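Long-range contacts in dephospho-CoA kinase (Aquifex aeolicus, PDB 2IF2), which probably phosphorylates the 3'-hydroxyl group of dephospho-CoA at the expense of ATP, the last step in coenzyme A biosynthesis: residues A[24-29]-A[105-110]; A[129-134]-A[159-164]; A[34-39]-A[64-69]; A[47-52]-A[81-86]. All coordinates share one frame; numbering follows the deposited sequence.

Interaction 1 (A[24-29]-A[105-110])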
loop_
_atom_site.group_PDB
_atom_site.type_symbol
_atom_site.label_atom_id
_atom_site.label_comp_id
_atom_site.label_asym_id
_atom_site.label_seq_id
_atom_site.Cartn_x
_atom_site.Cartn_y
_atom_site.Cartn_z
ATOM N N LEU A 24 6.593 -18.148 -0.739
ATOM C CA LEU A 24 7.518 -18.642 0.280
ATOM C C LEU A 24 6.810 -19.043 1.580
ATOM O O LEU A 24 7.365 -19.783 2.388
ATOM C CB LEU A 24 8.621 -17.601 0.538
ATOM C CG LEU A 24 9.649 -17.413 -0.599
ATOM C CD1 LEU A 24 10.424 -16.112 -0.429
ATOM C CD2 LEU A 24 10.596 -18.611 -0.635
ATOM N N GLY A 25 5.578 -18.574 1.770
ATOM C CA GLY A 25 4.832 -18.925 2.975
ATOM C C GLY A 25 4.291 -17.723 3.731
ATOM O O GLY A 25 3.311 -17.811 4.473
ATOM N N ALA A 26 4.942 -16.586 3.533
ATOM C CA ALA A 26 4.542 -15.360 4.192
ATOM C C ALA A 26 3.094 -15.013 3.875
ATOM O O ALA A 26 2.547 -15.456 2.866
ATOM C CB ALA A 26 5.466 -14.219 3.760
ATOM N N TYR A 27 2.482 -14.222 4.757
ATOM C CA TYR A 27 1.106 -13.760 4.595
ATOM C C TYR A 27 1.156 -12.270 4.298
ATOM O O TYR A 27 1.194 -11.453 5.215
ATOM C CB TYR A 27 0.293 -13.979 5.873
ATOM C CG TYR A 27 -1.180 -13.654 5.711
ATOM C CD1 TYR A 27 -1.631 -12.333 5.628
ATOM C CD2 TYR A 27 -2.125 -14.672 5.593
ATOM C CE1 TYR A 27 -2.995 -12.038 5.426
ATOM C CE2 TYR A 27 -3.489 -14.388 5.391
ATOM C CZ TYR A 27 -3.916 -13.072 5.307
ATOM O OH TYR A 27 -5.252 -12.810 5.100
ATOM N N VAL A 28 1.154 -11.924 3.014
ATOM C CA VAL A 28 1.207 -10.534 2.599
ATOM C C VAL A 28 -0.185 -9.995 2.334
ATOM O O VAL A 28 -0.927 -10.580 1.544
ATOM C CB VAL A 28 2.014 -10.364 1.314
ATOM C CG1 VAL A 28 2.314 -8.893 1.088
ATOM C CG2 VAL A 28 3.288 -11.181 1.384
ATOM N N LEU A 29 -0.522 -8.886 3.002
ATOM C CA LEU A 29 -1.819 -8.203 2.869
ATOM C C LEU A 29 -1.658 -6.819 2.246
ATOM O O LEU A 29 -1.096 -5.900 2.864
ATOM C CB LEU A 29 -2.514 -8.045 4.237
ATOM C CG LEU A 29 -3.681 -7.047 4.394
ATOM C CD1 LEU A 29 -4.825 -7.405 3.470
ATOM C CD2 LEU A 29 -4.154 -7.054 5.833
ATOM N N ASP A 105 4.129 -17.372 14.676
ATOM C CA ASP A 105 5.416 -17.486 13.978
ATOM C C ASP A 105 5.293 -17.264 12.477
ATOM O O ASP A 105 6.294 -17.309 11.751
ATOM C CB ASP A 105 6.065 -18.850 14.247
ATOM C CG ASP A 105 6.618 -18.963 15.661
ATOM O OD1 ASP A 105 7.444 -18.104 16.055
ATOM O OD2 ASP A 105 6.242 -19.917 16.373
ATOM N N THR A 106 4.057 -17.030 12.031
ATOM C CA THR A 106 3.740 -16.781 10.624
ATOM C C THR A 106 4.367 -15.452 10.222
ATOM O O THR A 106 4.504 -14.542 11.041
ATOM C CB THR A 106 2.208 -16.708 10.394
ATOM O OG1 THR A 106 1.931 -16.687 8.991
ATOM C CG2 THR A 106 1.631 -15.456 11.018
ATOM N N LEU A 107 4.753 -15.345 8.960
ATOM C CA LEU A 107 5.380 -14.132 8.474
ATOM C C LEU A 107 4.310 -13.232 7.876
ATOM O O LEU A 107 3.878 -13.426 6.741
ATOM C CB LEU A 107 6.453 -14.492 7.444
ATOM C CG LEU A 107 7.654 -13.561 7.275
ATOM C CD1 LEU A 107 7.360 -12.565 6.195
ATOM C CD2 LEU A 107 7.992 -12.880 8.597
ATOM N N PHE A 108 3.873 -12.258 8.667
ATOM C CA PHE A 108 2.847 -11.319 8.250
ATOM C C PHE A 108 3.443 -10.019 7.709
ATOM O O PHE A 108 4.085 -9.262 8.438
ATOM C CB PHE A 108 1.915 -11.030 9.428
ATOM C CG PHE A 108 0.851 -10.023 9.123
ATOM C CD1 PHE A 108 1.061 -8.676 9.371
ATOM C CD2 PHE A 108 -0.347 -10.414 8.546
ATOM C CE1 PHE A 108 0.095 -7.736 9.044
ATOM C CE2 PHE A 108 -1.319 -9.479 8.217
ATOM C CZ PHE A 108 -1.096 -8.139 8.465
ATOM N N ILE A 109 3.230 -9.775 6.420
ATOM C CA ILE A 109 3.727 -8.570 5.771
ATOM C C ILE A 109 2.545 -7.720 5.322
ATOM O O ILE A 109 1.461 -8.243 5.052
ATOM C CB ILE A 109 4.587 -8.907 4.537
ATOM C CG1 ILE A 109 5.777 -9.772 4.958
ATOM C CG2 ILE A 109 5.047 -7.619 3.859
ATOM C CD1 ILE A 109 6.657 -10.247 3.804
ATOM N N LEU A 110 2.759 -6.410 5.244
ATOM C CA LEU A 110 1.713 -5.485 4.824
ATOM C C LEU A 110 2.272 -4.487 3.811
ATOM O O LEU A 110 3.164 -3.709 4.129
ATOM C CB LEU A 110 1.151 -4.752 6.049
ATOM C CG LEU A 110 0.077 -3.692 5.804
ATOM C CD1 LEU A 110 -1.022 -3.813 6.835
ATOM C CD2 LEU A 110 0.711 -2.321 5.845
#
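The outer pair of strands in the parallel sheet of a P-loop kinase core, 27-30 at the margin and 108-111 next to it, illustrates how a strand at the edge is fixed through backbone and side chains together. The Schellman motif closed by Gly25 ends helix 14-23 and turns the chain into the strand. Tyr27 N then gives a nearly straight bond to Leu107 O (2.6 Å), almost along the C=O axis. Ile109 N returns one to Tyr27 O at 2.9 Å, its donor standing above the carbonyl plane, and Leu29 N binds Ile109 O. On one face the rings of Tyr27 and Phe108 lie side by side, planes 17° apart but slid until they barely overlap. Tyr27 CD1 comes 3.7 Å from Phe108 CD2, and Leu29 CD2 sits at the edge of the Phe108 ring, 4.2 Å from CZ. Helix 95-101 covers this face. An alanine at Phe108 would probably leave the Tyr27 ring and Leu29 CD2 without their neighbour and loosen the packing under that helix. On the other face Val28 CG1 lies 4.1 Å from Ile109 CG2. Just before the paired residues Ala26 CB meets Leu107 CD1 at 3.5 Å, and Phe21 of helix 14-23 packs on Ala26, Val28 and Ile109. The strand order 2-3-1-4-5, with the P-loop following the central strand 3-8, is that of the P-loop kinases.

Interaction 2 (A[129-134]-A[159-164]); sequences VVYAPY and MPIEEK
With CG1 anti to the backbone N (chi1 -173°), Ile161 extends its longer branch toward the end of strand 126-130, and its CG2 takes the crowded place between N and the carbonyl carbon. The two branches divide the work: CD1 comes to 3.9 Å from Val130 O, and CG2 to 4.0 Å from Ala132 O. Between them CG1 meets CD1 of the Tyr131 ring at 4.1 Å, the two side chains crossing at about a right angle. The Glu162 carboxylate stands at the edge of that ring, the two planes 79° apart. Pro133 and Pro160 are N-caps of the helices that follow, and helices 134-143 and 148-155 are probably the lid of this P-loop kinase, so the contact joins its two roots beside the nucleotide site. Pro160 O accepts from both Glu163 N and Lys164 N, which starts the short helix 161-164. Lys164 lays its stem across Val129, CG 3.8 Å from CG2, before a bend at chi3 (-74°) carries NZ to a hydrogen bond with Gly8 O, at the start of the P-loop. Val130 points the other way, its side chain about 4 Å from that of Lys14, a predicted ATP-binding residue.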
loop_
_atom_site.group_PDB
_atom_site.type_symbol
_atom_site.label_atom_id
_atom_site.label_comp_id
_atom_site.label_asym_id
_atom_site.label_seq_id
_atom_site.Cartn_x
_atom_site.Cartn_y
_atom_site.Cartn_z
ATOM N N VAL A 129 11.784 -2.211 1.471
ATOM C CA VAL A 129 11.514 -1.314 0.366
ATOM C C VAL A 129 12.116 -1.855 -0.921
ATOM O O VAL A 129 13.225 -2.390 -0.924
ATOM C CB VAL A 129 12.074 0.085 0.652
ATOM C CG1 VAL A 129 13.554 -0.011 0.964
ATOM C CG2 VAL A 129 11.820 1.001 -0.534
ATOM N N VAL A 130 11.364 -1.715 -2.008
ATOM C CA VAL A 130 11.780 -2.189 -3.320
ATOM C C VAL A 130 12.234 -1.018 -4.193
ATOM O O VAL A 130 11.436 -0.160 -4.559
ATOM C CB VAL A 130 10.614 -2.968 -3.998
ATOM C CG1 VAL A 130 9.343 -2.148 -3.943
ATOM C CG2 VAL A 130 10.964 -3.316 -5.429
ATOM N N TYR A 131 13.524 -0.984 -4.508
ATOM C CA TYR A 131 14.091 0.083 -5.323
ATOM C C TYR A 131 13.901 -0.164 -6.807
ATOM O O TYR A 131 13.878 -1.305 -7.262
ATOM C CB TYR A 131 15.587 0.239 -5.039
ATOM C CG TYR A 131 16.313 1.156 -6.008
ATOM C CD1 TYR A 131 16.135 2.545 -5.965
ATOM C CD2 TYR A 131 17.173 0.633 -6.977
ATOM C CE1 TYR A 131 16.803 3.390 -6.866
ATOM C CE2 TYR A 131 17.841 1.465 -7.882
ATOM C CZ TYR A 131 17.654 2.840 -7.823
ATOM O OH TYR A 131 18.324 3.652 -8.716
ATOM N N ALA A 132 13.782 0.926 -7.557
ATOM C CA ALA A 132 13.603 0.867 -9.003
ATOM C C ALA A 132 13.596 2.281 -9.578
ATOM O O ALA A 132 12.756 3.107 -9.209
ATOM C CB ALA A 132 12.296 0.158 -9.336
ATOM N N PRO A 133 14.533 2.579 -10.493
ATOM C CA PRO A 133 14.619 3.905 -11.109
ATOM C C PRO A 133 13.340 4.372 -11.807
ATOM O O PRO A 133 12.599 3.570 -12.379
ATOM C CB PRO A 133 15.793 3.754 -12.074
ATOM C CG PRO A 133 15.762 2.301 -12.419
ATOM C CD PRO A 133 15.536 1.674 -11.076
ATOM N N TYR A 134 13.096 5.681 -11.744
ATOM C CA TYR A 134 11.928 6.313 -12.352
ATOM C C TYR A 134 11.725 5.807 -13.775
ATOM O O TYR A 134 10.592 5.639 -14.231
ATOM C CB TYR A 134 12.103 7.849 -12.343
ATOM C CG TYR A 134 11.113 8.632 -13.206
ATOM C CD1 TYR A 134 9.735 8.525 -13.002
ATOM C CD2 TYR A 134 11.556 9.447 -14.253
ATOM C CE1 TYR A 134 8.826 9.203 -13.825
ATOM C CE2 TYR A 134 10.651 10.127 -15.082
ATOM C CZ TYR A 134 9.292 9.996 -14.861
ATOM O OH TYR A 134 8.398 10.624 -15.690
HETATM N N MSE A 159 7.555 10.206 -2.280
HETATM C CA MSE A 159 8.861 10.828 -2.124
HETATM C C MSE A 159 9.905 10.142 -2.993
HETATM O O MSE A 159 9.720 9.006 -3.424
HETATM C CB MSE A 159 9.316 10.766 -0.667
HETATM C CG MSE A 159 9.729 9.382 -0.205
HETATM SE SE MSE A 159 10.875 9.464 1.358
HETATM C CE MSE A 159 9.525 9.868 2.677
ATOM N N PRO A 160 11.026 10.832 -3.261
ATOM C CA PRO A 160 12.108 10.282 -4.082
ATOM C C PRO A 160 12.508 8.899 -3.602
ATOM O O PRO A 160 13.032 8.743 -2.496
ATOM C CB PRO A 160 13.227 11.297 -3.896
ATOM C CG PRO A 160 12.473 12.581 -3.786
ATOM C CD PRO A 160 11.339 12.212 -2.849
ATOM N N ILE A 161 12.252 7.899 -4.442
ATOM C CA ILE A 161 12.571 6.511 -4.117
ATOM C C ILE A 161 14.031 6.371 -3.682
ATOM O O ILE A 161 14.363 5.550 -2.821
ATOM C CB ILE A 161 12.316 5.578 -5.333
ATOM C CG1 ILE A 161 12.493 4.118 -4.916
ATOM C CG2 ILE A 161 13.261 5.924 -6.476
ATOM C CD1 ILE A 161 11.490 3.648 -3.875
ATOM N N GLU A 162 14.895 7.191 -4.274
ATOM C CA GLU A 162 16.314 7.162 -3.962
ATOM C C GLU A 162 16.571 7.635 -2.531
ATOM O O GLU A 162 17.678 7.496 -2.009
ATOM C CB GLU A 162 17.071 8.032 -4.964
ATOM C CG GLU A 162 16.579 7.872 -6.400
ATOM C CD GLU A 162 17.708 7.703 -7.397
ATOM O OE1 GLU A 162 17.435 7.734 -8.617
ATOM O OE2 GLU A 162 18.867 7.534 -6.962
ATOM N N GLU A 163 15.540 8.193 -1.901
ATOM C CA GLU A 163 15.646 8.663 -0.522
ATOM C C GLU A 163 14.910 7.659 0.371
ATOM O O GLU A 163 15.364 7.352 1.476
ATOM C CB GLU A 163 15.018 10.062 -0.380
ATOM C CG GLU A 163 15.890 11.122 0.347
ATOM C CD GLU A 163 15.923 10.977 1.874
ATOM O OE1 GLU A 163 14.849 11.035 2.512
ATOM O OE2 GLU A 163 17.029 10.825 2.437
ATOM N N LYS A 164 13.782 7.142 -0.119
ATOM C CA LYS A 164 12.990 6.173 0.632
ATOM C C LYS A 164 13.819 4.957 1.001
ATOM O O LYS A 164 13.670 4.404 2.088
ATOM C CB LYS A 164 11.767 5.729 -0.177
ATOM C CG LYS A 164 10.969 4.603 0.482
ATOM C CD LYS A 164 9.659 4.297 -0.243
ATOM C CE LYS A 164 8.613 5.372 -0.005
ATOM N NZ LYS A 164 7.308 5.020 -0.629
#

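Interaction 3 (A[34-39]-A[64-69])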
loop_
_atom_site.group_PDB
_atom_site.type_symbol
_atom_site.label_atom_id
_atom_site.label_comp_id
_atom_site.label_asym_id
_atom_site.label_seq_id
_atom_site.Cartn_x
_atom_site.Cartn_y
_atom_site.Cartn_z
ATOM N N LEU A 34 -6.998 -3.384 -0.233
ATOM C CA LEU A 34 -8.081 -3.533 0.725
ATOM C C LEU A 34 -8.849 -2.235 0.881
ATOM O O LEU A 34 -10.073 -2.218 0.778
ATOM C CB LEU A 34 -7.532 -3.977 2.089
ATOM C CG LEU A 34 -8.514 -4.242 3.242
ATOM C CD1 LEU A 34 -9.517 -5.319 2.853
ATOM C CD2 LEU A 34 -7.742 -4.657 4.482
ATOM N N ILE A 35 -8.127 -1.146 1.120
ATOM C CA ILE A 35 -8.772 0.153 1.314
ATOM C C ILE A 35 -9.782 0.421 0.200
ATOM O O ILE A 35 -10.963 0.643 0.470
ATOM C CB ILE A 35 -7.746 1.336 1.357
ATOM C CG1 ILE A 35 -6.628 1.055 2.376
ATOM C CG2 ILE A 35 -8.459 2.623 1.772
ATOM C CD1 ILE A 35 -7.083 1.062 3.826
ATOM N N HIS A 36 -9.324 0.380 -1.047
ATOM C CA HIS A 36 -10.211 0.639 -2.169
ATOM C C HIS A 36 -11.543 -0.114 -2.071
ATOM O O HIS A 36 -12.544 0.317 -2.631
ATOM C CB HIS A 36 -9.526 0.277 -3.484
ATOM C CG HIS A 36 -10.220 0.847 -4.698
ATOM N ND1 HIS A 36 -10.069 2.146 -5.083
ATOM C CD2 HIS A 36 -11.087 0.267 -5.565
ATOM C CE1 HIS A 36 -10.824 2.368 -6.166
ATOM N NE2 HIS A 36 -11.440 1.254 -6.467
ATOM N N SER A 37 -11.559 -1.237 -1.366
ATOM C CA SER A 37 -12.785 -2.013 -1.238
ATOM C C SER A 37 -13.701 -1.368 -0.222
ATOM O O SER A 37 -14.839 -1.796 -0.032
ATOM C CB SER A 37 -12.483 -3.432 -0.769
ATOM O OG SER A 37 -12.262 -3.463 0.634
ATOM N N PHE A 38 -13.200 -0.345 0.451
ATOM C CA PHE A 38 -13.988 0.326 1.473
ATOM C C PHE A 38 -15.000 1.291 0.870
ATOM O O PHE A 38 -16.068 1.522 1.445
ATOM C CB PHE A 38 -13.047 1.061 2.429
ATOM C CG PHE A 38 -12.127 0.150 3.202
ATOM C CD1 PHE A 38 -10.927 0.633 3.714
ATOM C CD2 PHE A 38 -12.479 -1.177 3.455
ATOM C CE1 PHE A 38 -10.089 -0.186 4.468
ATOM C CE2 PHE A 38 -11.651 -2.009 4.209
ATOM C CZ PHE A 38 -10.452 -1.511 4.717
ATOM N N TYR A 39 -14.660 1.827 -0.298
ATOM C CA TYR A 39 -15.509 2.785 -1.004
ATOM C C TYR A 39 -16.523 2.148 -1.977
ATOM O O TYR A 39 -17.105 2.842 -2.825
ATOM C CB TYR A 39 -14.636 3.767 -1.788
ATOM C CG TYR A 39 -13.503 4.419 -1.018
ATOM C CD1 TYR A 39 -12.277 3.774 -0.864
ATOM C CD2 TYR A 39 -13.625 5.722 -0.532
ATOM C CE1 TYR A 39 -11.191 4.418 -0.257
ATOM C CE2 TYR A 39 -12.548 6.377 0.076
ATOM C CZ TYR A 39 -11.331 5.724 0.207
ATOM O OH TYR A 39 -10.244 6.379 0.756
ATOM N N ILE A 64 -20.065 6.275 -4.740
ATOM C CA ILE A 64 -19.455 7.582 -4.508
ATOM C C ILE A 64 -18.427 7.968 -5.555
ATOM O O ILE A 64 -17.613 7.154 -5.982
ATOM C CB ILE A 64 -18.771 7.694 -3.098
ATOM C CG1 ILE A 64 -17.595 6.732 -2.977
ATOM C CG2 ILE A 64 -19.787 7.410 -1.995
ATOM C CD1 ILE A 64 -16.854 6.884 -1.661
ATOM N N ASP A 65 -18.478 9.228 -5.961
ATOM C CA ASP A 65 -17.552 9.754 -6.944
ATOM C C ASP A 65 -16.186 9.931 -6.308
ATOM O O ASP A 65 -15.981 10.857 -5.525
ATOM C CB ASP A 65 -18.038 11.105 -7.453
ATOM C CG ASP A 65 -17.052 11.745 -8.390
ATOM O OD1 ASP A 65 -17.300 12.877 -8.863
ATOM O OD2 ASP A 65 -16.015 11.099 -8.656
ATOM N N ARG A 66 -15.243 9.061 -6.652
ATOM C CA ARG A 66 -13.904 9.160 -6.077
ATOM C C ARG A 66 -13.236 10.504 -6.388
ATOM O O ARG A 66 -12.217 10.854 -5.790
ATOM C CB ARG A 66 -13.020 8.003 -6.566
ATOM C CG ARG A 66 -12.555 7.043 -5.461
ATOM C CD ARG A 66 -11.646 7.736 -4.444
ATOM N NE ARG A 66 -10.256 7.280 -4.480
ATOM C CZ ARG A 66 -9.858 6.034 -4.218
ATOM N NH1 ARG A 66 -8.562 5.704 -4.270
ATOM N NH2 ARG A 66 -10.756 5.105 -3.908
ATOM N N LYS A 67 -13.818 11.259 -7.313
ATOM C CA LYS A 67 -13.270 12.557 -7.694
ATOM C C LYS A 67 -13.923 13.679 -6.904
ATOM O O LYS A 67 -13.257 14.613 -6.461
ATOM C CB LYS A 67 -13.455 12.792 -9.201
ATOM C CG LYS A 67 -12.210 12.466 -10.050
ATOM C CD LYS A 67 -11.687 11.031 -9.831
ATOM C CE LYS A 67 -10.353 10.792 -10.539
ATOM N NZ LYS A 67 -9.858 9.405 -10.346
ATOM N N LYS A 68 -15.232 13.585 -6.728
ATOM C CA LYS A 68 -15.946 14.596 -5.979
ATOM C C LYS A 68 -15.371 14.616 -4.558
ATOM O O LYS A 68 -15.026 15.677 -4.040
ATOM C CB LYS A 68 -17.446 14.279 -5.959
ATOM C CG LYS A 68 -18.372 15.501 -6.100
ATOM C CD LYS A 68 -18.600 15.955 -7.564
ATOM C CE LYS A 68 -17.356 16.566 -8.260
ATOM N NZ LYS A 68 -16.893 17.910 -7.775
ATOM N N LEU A 69 -15.247 13.447 -3.934
ATOM C CA LEU A 69 -14.697 13.373 -2.579
ATOM C C LEU A 69 -13.274 13.938 -2.525
ATOM O O LEU A 69 -13.009 14.887 -1.784
ATOM C CB LEU A 69 -14.698 11.920 -2.068
ATOM C CG LEU A 69 -14.012 11.591 -0.725
ATOM C CD1 LEU A 69 -14.587 12.442 0.396
ATOM C CD2 LEU A 69 -14.195 10.120 -0.412
#
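The Tyr39 ring receives the guanidinium of Arg66 over one face in a cation-pi contact, with Arg66 CZ 4.7 Å from the ring centroid and 17° off its normal. The pair joins segment 34-39 to the weakly bonded helix 66-71 within the helical region inserted between two sheet strands, in this family probably the dephospho-CoA-binding part. The two groups are not flat on each other: their planes meet at 41°, and Arg66 NH2 is the atom that leans in, 3.6 Å above the plane of the Tyr39 ring and toward its rim. At the ring edge Ile64 CD1 lies 3.6 Å from Tyr39 CD2, and Leu69 CD2 lies 4.1 Å from Tyr39 CE2, so the apolar residues hold the border while the charge takes the face. An alanine at Tyr39 would probably deprive Arg66 of its aromatic platform and leave Ile64 and Leu69 less well packed. Further out, two bends, at chi2 and chi3, bring the arginine back from its exposed helix start to the ring. At the tip, Leu83 of helix 77-91 touches Tyr39 OH. Asp65 is the N-cap: OD2 accepts from Lys67 N, less surely placed, and O from Leu69 N at 3.1 Å.

Interaction 4 (A[47-52]-A[81-86])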
loop_
_atom_site.group_PDB
_atom_site.type_symbol
_atom_site.label_atom_id
_atom_site.label_comp_id
_atom_site.label_asym_id
_atom_site.label_seq_id
_atom_site.Cartn_x
_atom_site.Cartn_y
_atom_site.Cartn_z
ATOM N N GLU A 47 -20.766 3.473 4.326
ATOM C CA GLU A 47 -21.787 4.138 5.142
ATOM C C GLU A 47 -21.268 5.265 6.022
ATOM O O GLU A 47 -22.023 6.175 6.378
ATOM C CB GLU A 47 -22.510 3.124 6.031
ATOM C CG GLU A 47 -23.387 2.141 5.274
ATOM C CD GLU A 47 -24.442 2.820 4.414
ATOM O OE1 GLU A 47 -24.086 3.305 3.316
ATOM O OE2 GLU A 47 -25.621 2.878 4.841
ATOM N N GLU A 48 -19.989 5.195 6.381
ATOM C CA GLU A 48 -19.384 6.212 7.227
ATOM C C GLU A 48 -18.881 7.381 6.415
ATOM O O GLU A 48 -19.155 8.534 6.740
ATOM C CB GLU A 48 -18.230 5.624 8.036
ATOM C CG GLU A 48 -18.480 5.741 9.521
ATOM C CD GLU A 48 -17.223 5.722 10.359
ATOM O OE1 GLU A 48 -16.574 4.655 10.452
ATOM O OE2 GLU A 48 -16.882 6.791 10.917
ATOM N N VAL A 49 -18.151 7.079 5.353
ATOM C CA VAL A 49 -17.616 8.112 4.495
ATOM C C VAL A 49 -18.721 9.025 3.978
ATOM O O VAL A 49 -18.496 10.215 3.775
ATOM C CB VAL A 49 -16.876 7.503 3.310
ATOM C CG1 VAL A 49 -16.149 8.584 2.545
ATOM C CG2 VAL A 49 -15.918 6.451 3.795
ATOM N N VAL A 50 -19.911 8.475 3.750
ATOM C CA VAL A 50 -21.029 9.294 3.272
ATOM C C VAL A 50 -21.678 9.990 4.464
ATOM O O VAL A 50 -22.041 11.163 4.388
ATOM C CB VAL A 50 -22.121 8.455 2.540
ATOM C CG1 VAL A 50 -21.540 7.823 1.291
ATOM C CG2 VAL A 50 -22.684 7.395 3.469
ATOM N N LYS A 51 -21.814 9.249 5.559
ATOM C CA LYS A 51 -22.405 9.757 6.787
ATOM C C LYS A 51 -21.676 11.002 7.281
ATOM O O LYS A 51 -22.303 11.887 7.862
ATOM C CB LYS A 51 -22.389 8.653 7.855
ATOM C CG LYS A 51 -22.167 9.095 9.302
ATOM C CD LYS A 51 -23.348 9.856 9.882
ATOM C CE LYS A 51 -23.088 10.275 11.335
ATOM N NZ LYS A 51 -24.120 11.237 11.834
ATOM N N THR A 52 -20.367 11.088 7.035
ATOM C CA THR A 52 -19.608 12.251 7.495
ATOM C C THR A 52 -19.258 13.283 6.436
ATOM O O THR A 52 -18.871 14.394 6.782
ATOM C CB THR A 52 -18.277 11.856 8.206
ATOM O OG1 THR A 52 -17.263 11.619 7.228
ATOM C CG2 THR A 52 -18.464 10.619 9.066
ATOM N N ARG A 81 -8.064 14.612 7.187
ATOM C CA ARG A 81 -7.644 13.980 8.436
ATOM C C ARG A 81 -8.710 13.010 8.902
ATOM O O ARG A 81 -8.406 11.940 9.432
ATOM C CB ARG A 81 -7.433 15.031 9.530
ATOM C CG ARG A 81 -6.652 14.518 10.732
ATOM C CD ARG A 81 -6.889 15.340 11.999
ATOM N NE ARG A 81 -7.963 14.772 12.812
ATOM C CZ ARG A 81 -9.259 14.991 12.614
ATOM N NH1 ARG A 81 -10.154 14.417 13.407
ATOM N NH2 ARG A 81 -9.661 15.802 11.644
ATOM N N LYS A 82 -9.966 13.405 8.705
ATOM C CA LYS A 82 -11.097 12.584 9.110
ATOM C C LYS A 82 -11.236 11.405 8.160
ATOM O O LYS A 82 -11.670 10.320 8.554
ATOM C CB LYS A 82 -12.383 13.414 9.111
ATOM C CG LYS A 82 -13.346 13.088 10.262
ATOM C CD LYS A 82 -14.679 13.832 10.106
ATOM C CE LYS A 82 -14.487 15.363 9.970
ATOM N NZ LYS A 82 -15.705 16.158 9.546
ATOM N N LEU A 83 -10.863 11.618 6.903
ATOM C CA LEU A 83 -10.943 10.549 5.919
ATOM C C LEU A 83 -9.841 9.531 6.208
ATOM O O LEU A 83 -10.098 8.333 6.279
ATOM C CB LEU A 83 -10.806 11.127 4.503
ATOM C CG LEU A 83 -11.133 10.226 3.302
ATOM C CD1 LEU A 83 -9.963 9.309 3.021
ATOM C CD2 LEU A 83 -12.411 9.427 3.555
ATOM N N GLU A 84 -8.620 10.017 6.394
ATOM C CA GLU A 84 -7.491 9.150 6.689
ATOM C C GLU A 84 -7.759 8.372 7.981
ATOM O O GLU A 84 -7.173 7.320 8.209
ATOM C CB GLU A 84 -6.223 9.989 6.835
ATOM C CG GLU A 84 -4.901 9.211 6.831
ATOM C CD GLU A 84 -4.374 8.926 5.427
ATOM O OE1 GLU A 84 -4.498 9.812 4.545
ATOM O OE2 GLU A 84 -3.806 7.826 5.214
ATOM N N GLU A 85 -8.645 8.895 8.823
ATOM C CA GLU A 85 -8.984 8.240 10.078
ATOM C C GLU A 85 -9.903 7.047 9.861
ATOM O O GLU A 85 -9.578 5.928 10.253
ATOM C CB GLU A 85 -9.660 9.225 11.030
ATOM C CG GLU A 85 -8.710 10.024 11.910
ATOM C CD GLU A 85 -9.444 10.990 12.841
ATOM O OE1 GLU A 85 -10.414 10.558 13.505
ATOM O OE2 GLU A 85 -9.048 12.178 12.916
ATOM N N ILE A 86 -11.055 7.290 9.244
ATOM C CA ILE A 86 -12.023 6.228 8.975
ATOM C C ILE A 86 -11.331 5.054 8.288
ATOM O O ILE A 86 -11.621 3.898 8.575
ATOM C CB ILE A 86 -13.196 6.770 8.105
ATOM C CG1 ILE A 86 -13.862 5.640 7.319
ATOM C CG2 ILE A 86 -12.693 7.846 7.178
ATOM C CD1 ILE A 86 -14.581 4.614 8.177
#
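Val49 sits where helices 44-53 and 77-91 pack most closely, with its CA 7.2 Å from that of Leu83. Its two methyls split between partners a turn apart: CG1 meets Leu83 CD2 at 4.0 Å, and CG2 comes to 4.2 Å from Ile86 CG1. Ile86, whose CG1 is anti to the backbone N (chi1 155°), is the most heavily engaged residue. It runs across Val49 at about a right angle and continues until its CD1 lies 3.8 Å from Glu48 CB, so that glutamate and isoleucine slide past each other in opposite directions. Val45 of helix 44-53 adds to the packing on Ile86, and Phe53 to that on Leu83. The two helices form an antiparallel pair, their short segments inclined at 160° and 10.6 Å apart at closest approach, within the helical insertion of the kinase. Each contributes positions i, i+1 and i+4: Glu48, Val49 and Thr52 from one, Lys82, Leu83 and Ile86 from the other. The loose side lies at Thr52 and Lys82, where the CA atoms are 8.7 Å apart and Thr52 OG1 comes no nearer than 4.5 Å to Lys82 CD. Lys82 is exposed to solvent there. Away from the contact, Arg81 NH1 forms a salt bridge with Glu85 OE2, whose position is less certain, and its NH2 another with Glu78 OE2.

In the fold
The four contacts fall into two groups. Interactions 1 and 2 belong to the same parallel sheet, about 23 Å apart between centres, and lie on different sides of its P-loop strand 3-8; the Val130 side chain is about 6 Å from a bound sulfate, and that of Val28 about 8 Å from the Lys14 side chain. Interactions 3 and 4 lie away from the predicted ATP site, in the helical insertion that interaction 1 closes. Their centres are about 11 Å apart and they share one core: Leu69 CD2 packs 3.9 Å from Val49 CG1, and Tyr39 OH 3.7 Å from Leu83 CD1. Leu29 against Leu34 joins sheet to insertion, CD1 to CD2 4.1 Å.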